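Local coordinates for putative angiotensinogen (Lampetra fluviatilis, PDB 5INW), which is a serpin-family protein that binds heparin, which promotes its inhibition of thrombin through a template mechanism, at residues L92-L97 / E324-E329; T288-L293 / E332-L337; L293-V298 / L309-H314. The protein carries 1 engineered substitution. All coordinates share one frame; numbering follows the deposited sequence.

Contact 1: residues L92-L97 / E324-E329; sequences LYKQVL and ESVSQE
K94 carries this contact with its ammonium group, which reaches from the last turns of helix 77-96 into the bend between helices 319-325 and 328-337. NZ donates to two backbone carbonyls on either side of S325. The bond from K94 NZ to V326 O is 2.7 Å long and arrives in the carbonyl plane, on a lone pair. The second, from K94 NZ to E324 O at 2.8 Å, comes from above that carbonyl's plane. The lysine chain runs out almost fully extended and turns only at its last torsion (chi4 40°), which swings NZ in between the two oxygens. V326 CG2 lies beside the ammonium, 3.4 Å from K94 NZ, and makes an apolar contact with Y93 CD1 at 4.1 Å, oblique to the phenol ring. The ring reaches that place because its CG stands anti to the backbone N (chi1 -165°), and Y93 OH is held by a hydrogen bond to E323. One turn on from Y93, L97 CD1 packs 4.3 Å from OE2 of E324, whose side chain leaves away from helix 77-96 and bends back toward it.

Further out, the bend itself is fixed at both ends. S325 OG bonds back to the carbonyl of V322, and S327 is the N-cap of helix 328-337, its OG taking the backbone N-H of Q330. Q328 bonds to N86, a second tie to helix 77-96, while Y93 and L97 also pack on M27 and R29 of the C-terminal peptide chain. Two carbonyl oxygens gripping one ammonium would probably favour the charged form of K94; E324 OE1, 5.2 Å from K94 NZ, would add a longer-range attraction without forming a salt bridge.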
loop_
_atom_site.group_PDB
_atom_site.type_symbol
_atom_site.label_atom_id
_atom_site.label_comp_id
_atom_site.label_asym_id
_atom_site.label_seq_id
_atom_site.Cartn_x
_atom_site.Cartn_y
_atom_site.Cartn_z
ATOM N N LEU A 92 -9.946 -4.450 0.494
ATOM C CA LEU A 92 -9.139 -5.084 -0.508
ATOM C C LEU A 92 -8.446 -6.277 0.086
ATOM O O LEU A 92 -8.346 -7.317 -0.558
ATOM C CB LEU A 92 -8.141 -4.097 -1.099
ATOM C CG LEU A 92 -7.092 -4.659 -2.051
ATOM C CD1 LEU A 92 -7.793 -5.225 -3.269
ATOM C CD2 LEU A 92 -6.120 -3.570 -2.490
ATOM N N TYR A 93 -7.962 -6.123 1.310
ATOM C CA TYR A 93 -7.269 -7.213 1.986
ATOM C C TYR A 93 -8.121 -8.449 1.948
ATOM O O TYR A 93 -7.638 -9.537 1.640
ATOM C CB TYR A 93 -7.000 -6.852 3.439
ATOM C CG TYR A 93 -5.978 -7.712 4.177
ATOM C CD1 TYR A 93 -6.325 -8.924 4.745
ATOM C CD2 TYR A 93 -4.662 -7.262 4.376
ATOM C CE1 TYR A 93 -5.394 -9.680 5.431
ATOM C CE2 TYR A 93 -3.747 -7.988 5.105
ATOM C CZ TYR A 93 -4.111 -9.209 5.620
ATOM O OH TYR A 93 -3.172 -9.972 6.307
ATOM N N LYS A 94 -9.391 -8.260 2.276
ATOM C CA LYS A 94 -10.351 -9.327 2.349
ATOM C C LYS A 94 -10.590 -10.034 1.053
ATOM O O LYS A 94 -10.818 -11.215 1.065
ATOM C CB LYS A 94 -11.664 -8.790 2.851
ATOM C CG LYS A 94 -11.617 -8.553 4.345
ATOM C CD LYS A 94 -12.712 -7.577 4.771
ATOM C CE LYS A 94 -12.951 -7.630 6.274
ATOM N NZ LYS A 94 -11.672 -7.748 7.048
ATOM N N GLN A 95 -10.553 -9.321 -0.059
ATOM C CA GLN A 95 -10.563 -9.951 -1.372
ATOM C C GLN A 95 -9.269 -10.726 -1.677
ATOM O O GLN A 95 -9.330 -11.833 -2.178
ATOM C CB GLN A 95 -10.775 -8.912 -2.474
ATOM C CG GLN A 95 -12.071 -8.099 -2.426
ATOM C CD GLN A 95 -13.340 -8.932 -2.403
ATOM O OE1 GLN A 95 -14.187 -8.706 -1.546
ATOM N NE2 GLN A 95 -13.458 -9.912 -3.296
ATOM N N VAL A 96 -8.095 -10.162 -1.359
ATOM C CA VAL A 96 -6.815 -10.887 -1.549
ATOM C C VAL A 96 -6.801 -12.282 -0.897
ATOM O O VAL A 96 -6.200 -13.193 -1.449
ATOM C CB VAL A 96 -5.570 -10.065 -1.082
ATOM C CG1 VAL A 96 -4.268 -10.903 -1.191
ATOM C CG2 VAL A 96 -5.421 -8.797 -1.928
ATOM N N LEU A 97 -7.403 -12.405 0.291
ATOM C CA LEU A 97 -7.541 -13.682 1.056
ATOM C C LEU A 97 -8.255 -14.786 0.309
ATOM O O LEU A 97 -7.993 -15.965 0.561
ATOM C CB LEU A 97 -8.361 -13.475 2.336
ATOM C CG LEU A 97 -7.738 -12.624 3.439
ATOM C CD1 LEU A 97 -8.727 -12.380 4.566
ATOM C CD2 LEU A 97 -6.459 -13.264 3.977
ATOM N N GLU A 324 -9.892 -11.942 8.997
ATOM C CA GLU A 324 -11.308 -11.576 8.828
ATOM C C GLU A 324 -11.720 -10.305 9.558
ATOM O O GLU A 324 -12.528 -9.551 9.053
ATOM C CB GLU A 324 -12.238 -12.706 9.282
ATOM C CG GLU A 324 -12.618 -13.654 8.171
ATOM C CD GLU A 324 -13.307 -12.913 7.058
ATOM O OE1 GLU A 324 -14.319 -12.223 7.361
ATOM O OE2 GLU A 324 -12.812 -12.995 5.898
ATOM N N SER A 325 -11.190 -10.072 10.755
ATOM C CA SER A 325 -11.624 -8.938 11.581
ATOM C C SER A 325 -11.029 -7.583 11.172
ATOM O O SER A 325 -11.523 -6.549 11.668
ATOM C CB SER A 325 -11.268 -9.183 13.037
ATOM O OG SER A 325 -9.873 -9.149 13.196
ATOM N N VAL A 326 -9.987 -7.578 10.312
ATOM C CA VAL A 326 -9.300 -6.327 9.993
ATOM C C VAL A 326 -10.270 -5.298 9.450
ATOM O O VAL A 326 -11.029 -5.546 8.555
ATOM C CB VAL A 326 -8.068 -6.442 9.066
ATOM C CG1 VAL A 326 -6.968 -7.219 9.767
ATOM C CG2 VAL A 326 -8.412 -7.021 7.694
ATOM N N SER A 327 -10.234 -4.135 10.052
ATOM C CA SER A 327 -11.128 -3.070 9.734
ATOM C C SER A 327 -10.563 -1.869 10.451
ATOM O O SER A 327 -9.627 -1.969 11.296
ATOM C CB SER A 327 -12.532 -3.340 10.252
ATOM O OG SER A 327 -12.584 -3.170 11.666
ATOM N N GLN A 328 -11.126 -0.730 10.095
ATOM C CA GLN A 328 -10.818 0.485 10.773
ATOM C C GLN A 328 -11.159 0.328 12.277
ATOM O O GLN A 328 -10.361 0.688 13.144
ATOM C CB GLN A 328 -11.578 1.612 10.101
ATOM C CG GLN A 328 -11.414 2.954 10.757
ATOM C CD GLN A 328 -9.997 3.455 10.692
ATOM O OE1 GLN A 328 -9.247 3.110 9.779
ATOM N NE2 GLN A 328 -9.634 4.313 11.636
ATOM N N GLU A 329 -12.315 -0.243 12.585
ATOM C CA GLU A 329 -12.734 -0.335 13.979
ATOM C C GLU A 329 -11.799 -1.274 14.767
ATOM O O GLU A 329 -11.391 -0.955 15.892
ATOM C CB GLU A 329 -14.223 -0.697 14.052
ATOM C CG GLU A 329 -14.815 -0.824 15.467
ATOM C CD GLU A 329 -16.294 -1.228 15.485
ATOM O OE1 GLU A 329 -16.705 -2.077 14.653
ATOM O OE2 GLU A 329 -17.055 -0.709 16.345
#

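Contact 2: residues T288-L293 / E332-L337; sequences TQDRKL and EEWLSL
An Asx motif at the end of strand 287-290, the first strand of serpin sheet B, sets the carboxylate of D290 against helix 328-337. D290 CG stands anti to the backbone N (chi1 -168°), which carries the carboxylate toward the helix; its two oxygens then serve different partners. OD2 serves its own turn and accepts the backbone N-H of L293 at 2.9 Å from N, met from above the carboxylate plane. OD1 accepts from W334 NE1 at 3.0 Å, using its anti lone pair; the bond is bent (140° at the hydrogen) but lies close to the indole plane, with carboxylate and ring nearly perpendicular. L293 CD1 packs obliquely on the same indole, 3.7 Å from CZ2 of W334. An alanine at D290 would remove both oxygens and would probably leave the indole N-H and the turn less firmly fixed. At the other end of the strand, T288 OG1 lies 3.0 Å from L337 O, although its proton has another acceptor within reach. The short strand 288-290 and helix segment 332-337 run at 140° to each other, their axes 9.5 Å apart at the closest; W334 also packs on V326 before the helix, while L335 touches Y17 of the C-terminal peptide chain.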
loop_
_atom_site.group_PDB
_atom_site.type_symbol
_atom_site.label_atom_id
_atom_site.label_comp_id
_atom_site.label_asym_id
_atom_site.label_seq_id
_atom_site.Cartn_x
_atom_site.Cartn_y
_atom_site.Cartn_z
ATOM N N THR A 288 0.156 -6.337 23.801
ATOM C CA THR A 288 -0.973 -6.880 24.554
ATOM C C THR A 288 -1.371 -8.190 23.955
ATOM O O THR A 288 -1.260 -8.373 22.733
ATOM C CB THR A 288 -2.256 -6.025 24.456
ATOM O OG1 THR A 288 -1.914 -4.652 24.299
ATOM C CG2 THR A 288 -3.143 -6.222 25.719
ATOM N N GLN A 289 -1.916 -9.069 24.792
ATOM C CA GLN A 289 -2.595 -10.247 24.277
ATOM C C GLN A 289 -4.021 -9.867 23.834
ATOM O O GLN A 289 -4.768 -9.294 24.625
ATOM C CB GLN A 289 -2.620 -11.360 25.320
ATOM C CG GLN A 289 -1.262 -12.000 25.570
ATOM C CD GLN A 289 -0.731 -12.762 24.361
ATOM O OE1 GLN A 289 -1.488 -13.439 23.656
ATOM N NE2 GLN A 289 0.571 -12.638 24.101
ATOM N N ASP A 290 -4.375 -10.126 22.566
ATOM C CA ASP A 290 -5.767 -10.070 22.178
ATOM C C ASP A 290 -6.395 -11.416 22.552
ATOM O O ASP A 290 -6.146 -12.424 21.874
ATOM C CB ASP A 290 -5.943 -9.765 20.692
ATOM C CG ASP A 290 -7.412 -9.415 20.327
ATOM O OD1 ASP A 290 -7.651 -8.560 19.458
ATOM O OD2 ASP A 290 -8.352 -9.995 20.929
ATOM N N ARG A 291 -7.195 -11.421 23.630
ATOM C CA ARG A 291 -7.863 -12.634 24.096
ATOM C C ARG A 291 -8.946 -13.039 23.100
ATOM O O ARG A 291 -9.059 -14.215 22.742
ATOM C CB ARG A 291 -8.433 -12.476 25.520
ATOM C CG ARG A 291 -8.983 -13.766 26.156
ATOM C CD ARG A 291 -9.427 -13.654 27.609
ATOM N NE ARG A 291 -10.147 -12.430 27.977
ATOM C CZ ARG A 291 -11.405 -12.125 27.646
ATOM N NH1 ARG A 291 -12.139 -12.930 26.873
ATOM N NH2 ARG A 291 -11.929 -10.980 28.076
ATOM N N LYS A 292 -9.714 -12.067 22.615
ATOM C CA LYS A 292 -10.779 -12.352 21.650
ATOM C C LYS A 292 -10.254 -13.021 20.360
ATOM O O LYS A 292 -10.923 -13.909 19.839
ATOM C CB LYS A 292 -11.588 -11.075 21.357
ATOM C CG LYS A 292 -12.812 -11.225 20.449
ATOM C CD LYS A 292 -13.981 -11.948 21.108
ATOM C CE LYS A 292 -15.121 -12.154 20.113
ATOM N NZ LYS A 292 -16.235 -13.001 20.660
ATOM N N LEU A 293 -9.053 -12.638 19.886
ATOM C CA LEU A 293 -8.449 -13.161 18.614
ATOM C C LEU A 293 -7.271 -14.144 18.784
ATOM O O LEU A 293 -6.649 -14.530 17.786
ATOM C CB LEU A 293 -8.020 -11.996 17.713
ATOM C CG LEU A 293 -9.153 -11.089 17.204
ATOM C CD1 LEU A 293 -8.582 -9.853 16.529
ATOM C CD2 LEU A 293 -10.101 -11.814 16.250
ATOM N N GLU A 332 -8.612 0.547 15.525
ATOM C CA GLU A 332 -8.755 1.410 16.702
ATOM C C GLU A 332 -8.780 0.603 17.973
ATOM O O GLU A 332 -8.178 1.020 18.954
ATOM C CB GLU A 332 -9.961 2.325 16.575
ATOM C CG GLU A 332 -9.603 3.552 15.747
ATOM C CD GLU A 332 -10.748 4.134 14.957
ATOM O OE1 GLU A 332 -11.726 3.427 14.711
ATOM O OE2 GLU A 332 -10.655 5.302 14.562
ATOM N N GLU A 333 -9.436 -0.560 17.904
ATOM C CA GLU A 333 -9.443 -1.557 18.982
ATOM C C GLU A 333 -8.033 -1.901 19.424
ATOM O O GLU A 333 -7.644 -1.584 20.547
ATOM C CB GLU A 333 -10.203 -2.850 18.589
ATOM C CG GLU A 333 -11.660 -2.933 19.063
ATOM C CD GLU A 333 -11.804 -3.195 20.560
ATOM O OE1 GLU A 333 -11.076 -4.067 21.119
ATOM O OE2 GLU A 333 -12.651 -2.522 21.184
ATOM N N TRP A 334 -7.259 -2.501 18.522
ATOM C CA TRP A 334 -5.859 -2.873 18.801
ATOM C C TRP A 334 -4.986 -1.756 19.354
ATOM O O TRP A 334 -4.106 -2.033 20.164
ATOM C CB TRP A 334 -5.182 -3.403 17.542
ATOM C CG TRP A 334 -5.545 -4.805 17.194
ATOM C CD1 TRP A 334 -5.884 -5.792 18.059
ATOM C CD2 TRP A 334 -5.539 -5.404 15.885
ATOM N NE1 TRP A 334 -6.130 -6.948 17.380
ATOM C CE2 TRP A 334 -5.926 -6.743 16.043
ATOM C CE3 TRP A 334 -5.265 -4.934 14.604
ATOM C CZ2 TRP A 334 -6.045 -7.623 14.965
ATOM C CZ3 TRP A 334 -5.388 -5.821 13.520
ATOM C CH2 TRP A 334 -5.774 -7.143 13.714
ATOM N N LEU A 335 -5.246 -0.512 18.925
ATOM C CA LEU A 335 -4.504 0.671 19.396
ATOM C C LEU A 335 -4.913 1.160 20.784
ATOM O O LEU A 335 -4.092 1.693 21.519
ATOM C CB LEU A 335 -4.671 1.823 18.427
ATOM C CG LEU A 335 -3.977 1.622 17.101
ATOM C CD1 LEU A 335 -4.591 2.544 16.061
ATOM C CD2 LEU A 335 -2.478 1.861 17.245
ATOM N N SER A 336 -6.192 1.033 21.100
ATOM C CA SER A 336 -6.683 1.245 22.448
ATOM C C SER A 336 -6.191 0.163 23.420
ATOM O O SER A 336 -5.837 0.503 24.554
ATOM C CB SER A 336 -8.214 1.318 22.471
ATOM O OG SER A 336 -8.721 0.910 23.724
ATOM N N LEU A 337 -6.181 -1.116 23.012
ATOM C CA LEU A 337 -5.717 -2.224 23.903
ATOM C C LEU A 337 -4.241 -2.113 24.226
ATOM O O LEU A 337 -3.813 -2.574 25.284
ATOM C CB LEU A 337 -5.996 -3.621 23.324
ATOM C CG LEU A 337 -7.447 -4.133 23.138
ATOM C CD1 LEU A 337 -7.456 -5.458 22.397
ATOM C CD2 LEU A 337 -8.216 -4.260 24.449
#

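Contact 3: residues L293-V298 / L309-H314; sequences LRSTVV and LVIVPH
R294, with left-handed backbone angles (phi 52°), forms a G1 beta bulge with S295 opposite D290 and then hands the chain into strand 295-301. Its O accepts the N-H of H314 in a nearly straight bond, 3.0 Å from N to O. S295 puts its OG between the backbone N and the carbonyl carbon, 3.8 Å from I311 CG2, and its CA sits over one face of the H314 ring. T296 is hydrogen-bonded to V312 both ways: T296 N to V312 O at 2.8 Å, from above the carbonyl plane, and V312 N to T296 O at 2.8 Å, in plane. The T296 side chain and the imidazole cross at about a right angle, and both bond to the amide of Q289, which joins OG1 of T296 to NE2 of H314. V297 lies alongside I311, CG2 to CG1 4.1 Å, while its CG1 meets L309 CD2. V298 repeats the paired bonds with V310: V310 N reaches V298 O at 2.8 Å, nearly along the C=O axis, and V298 CG1 rests 3.7 Å from V310 CB.

This antiparallel hairpin is the middle of sheet B. S295, V297, I311 and P313 face helices 319-325 and 328-337, strand 287-290 flanks one side, and beyond L309-I311 a strand of the C-terminal peptide chain extends the sheet.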
loop_
_atom_site.group_PDB
_atom_site.type_symbol
_atom_site.label_atom_id
_atom_site.label_comp_id
_atom_site.label_asym_id
_atom_site.label_seq_id
_atom_site.Cartn_x
_atom_site.Cartn_y
_atom_site.Cartn_z
ATOM N N LEU A 293 -9.053 -12.638 19.886
ATOM C CA LEU A 293 -8.449 -13.161 18.614
ATOM C C LEU A 293 -7.271 -14.144 18.784
ATOM O O LEU A 293 -6.649 -14.530 17.786
ATOM C CB LEU A 293 -8.020 -11.996 17.713
ATOM C CG LEU A 293 -9.153 -11.089 17.204
ATOM C CD1 LEU A 293 -8.582 -9.853 16.529
ATOM C CD2 LEU A 293 -10.101 -11.814 16.250
ATOM N N ARG A 294 -6.988 -14.541 20.038
ATOM C CA ARG A 294 -5.998 -15.578 20.368
ATOM C C ARG A 294 -4.635 -15.330 19.723
ATOM O O ARG A 294 -4.013 -16.238 19.146
ATOM C CB ARG A 294 -6.531 -16.958 19.982
ATOM C CG ARG A 294 -7.736 -17.416 20.795
ATOM C CD ARG A 294 -7.994 -18.890 20.570
ATOM N NE ARG A 294 -9.435 -19.129 20.505
ATOM C CZ ARG A 294 -10.198 -18.879 19.429
ATOM N NH1 ARG A 294 -9.686 -18.376 18.302
ATOM N NH2 ARG A 294 -11.499 -19.136 19.475
ATOM N N SER A 295 -4.191 -14.081 19.849
ATOM C CA SER A 295 -3.028 -13.576 19.140
ATOM C C SER A 295 -2.380 -12.422 19.878
ATOM O O SER A 295 -3.033 -11.674 20.619
ATOM C CB SER A 295 -3.439 -13.131 17.737
ATOM O OG SER A 295 -4.264 -11.996 17.798
ATOM N N THR A 296 -1.072 -12.326 19.689
ATOM C CA THR A 296 -0.236 -11.305 20.305
ATOM C C THR A 296 -0.148 -10.083 19.377
ATOM O O THR A 296 0.111 -10.234 18.180
ATOM C CB THR A 296 1.220 -11.847 20.557
ATOM O OG1 THR A 296 1.192 -13.151 21.163
ATOM C CG2 THR A 296 2.006 -10.904 21.445
ATOM N N VAL A 297 -0.339 -8.884 19.932
ATOM C CA VAL A 297 -0.177 -7.607 19.208
ATOM C C VAL A 297 0.999 -6.823 19.778
ATOM O O VAL A 297 1.130 -6.715 20.994
ATOM C CB VAL A 297 -1.449 -6.735 19.340
ATOM C CG1 VAL A 297 -1.259 -5.360 18.675
ATOM C CG2 VAL A 297 -2.652 -7.472 18.755
ATOM N N VAL A 298 1.805 -6.212 18.907
ATOM C CA VAL A 298 2.951 -5.402 19.332
ATOM C C VAL A 298 3.185 -4.233 18.407
ATOM O O VAL A 298 3.057 -4.365 17.199
ATOM C CB VAL A 298 4.237 -6.273 19.442
ATOM C CG1 VAL A 298 4.624 -6.916 18.128
ATOM C CG2 VAL A 298 5.422 -5.476 19.959
ATOM N N LEU A 309 2.676 -2.143 13.421
ATOM C CA LEU A 309 1.914 -3.057 14.238
ATOM C C LEU A 309 2.152 -4.445 13.749
ATOM O O LEU A 309 1.959 -4.676 12.541
ATOM C CB LEU A 309 0.410 -2.812 14.066
ATOM C CG LEU A 309 -0.310 -2.001 15.136
ATOM C CD1 LEU A 309 -1.759 -2.465 15.124
ATOM C CD2 LEU A 309 0.297 -2.141 16.539
ATOM N N VAL A 310 2.521 -5.372 14.658
ATOM C CA VAL A 310 2.681 -6.799 14.303
ATOM C C VAL A 310 1.713 -7.653 15.107
ATOM O O VAL A 310 1.735 -7.632 16.323
ATOM C CB VAL A 310 4.125 -7.299 14.459
ATOM C CG1 VAL A 310 4.213 -8.800 14.230
ATOM C CG2 VAL A 310 5.031 -6.588 13.479
ATOM N N ILE A 311 0.873 -8.399 14.395
ATOM C CA ILE A 311 -0.133 -9.277 15.006
ATOM C C ILE A 311 0.190 -10.737 14.683
ATOM O O ILE A 311 0.155 -11.125 13.507
ATOM C CB ILE A 311 -1.556 -8.927 14.532
ATOM C CG1 ILE A 311 -1.862 -7.441 14.759
ATOM C CG2 ILE A 311 -2.590 -9.765 15.246
ATOM C CD1 ILE A 311 -1.708 -6.634 13.497
ATOM N N VAL A 312 0.519 -11.513 15.730
ATOM C CA VAL A 312 0.884 -12.943 15.616
ATOM C C VAL A 312 -0.213 -13.829 16.211
ATOM O O VAL A 312 -0.400 -13.847 17.423
ATOM C CB VAL A 312 2.196 -13.303 16.381
ATOM C CG1 VAL A 312 2.877 -14.516 15.727
ATOM C CG2 VAL A 312 3.144 -12.118 16.459
ATOM N N PRO A 313 -0.943 -14.573 15.376
ATOM C CA PRO A 313 -1.765 -15.593 16.024
ATOM C C PRO A 313 -0.890 -16.624 16.739
ATOM O O PRO A 313 0.188 -16.971 16.233
ATOM C CB PRO A 313 -2.552 -16.201 14.869
ATOM C CG PRO A 313 -1.765 -15.866 13.655
ATOM C CD PRO A 313 -1.178 -14.515 13.927
ATOM N N HIS A 314 -1.380 -17.085 17.897
ATOM C CA HIS A 314 -0.741 -18.143 18.697
ATOM C C HIS A 314 -0.708 -19.457 17.961
ATOM O O HIS A 314 0.335 -20.073 17.846
ATOM C CB HIS A 314 -1.480 -18.351 19.999
ATOM C CG HIS A 314 -1.288 -17.240 20.968
ATOM N ND1 HIS A 314 -0.040 -16.770 21.318
ATOM C CD2 HIS A 314 -2.182 -16.511 21.679
ATOM C CE1 HIS A 314 -0.173 -15.790 22.196
ATOM N NE2 HIS A 314 -1.462 -15.610 22.426
#

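Overall arrangement
Contacts 2 and 3, with centres about 8 Å apart, share L293 and are stitched together through the sheet: D290 N lies 2.8 Å from S295 O, a probable hydrogen bond, and the W334 indole packs on V297 and I311. Contact 1, with its centre about 16 Å from that of contact 2 and 15 Å from that of contact 3, joins them where S325 OG meets L293 CD1 at 3.6 Å and V326 CG1 meets W334 CH2 at 4.1 Å. The helix pair 319-325 and 328-337 thus bridges sheet B and helix 77-96. None of the six segments belongs to the large sheet, where the cleaved reactive loop is inserted as strand 405-417.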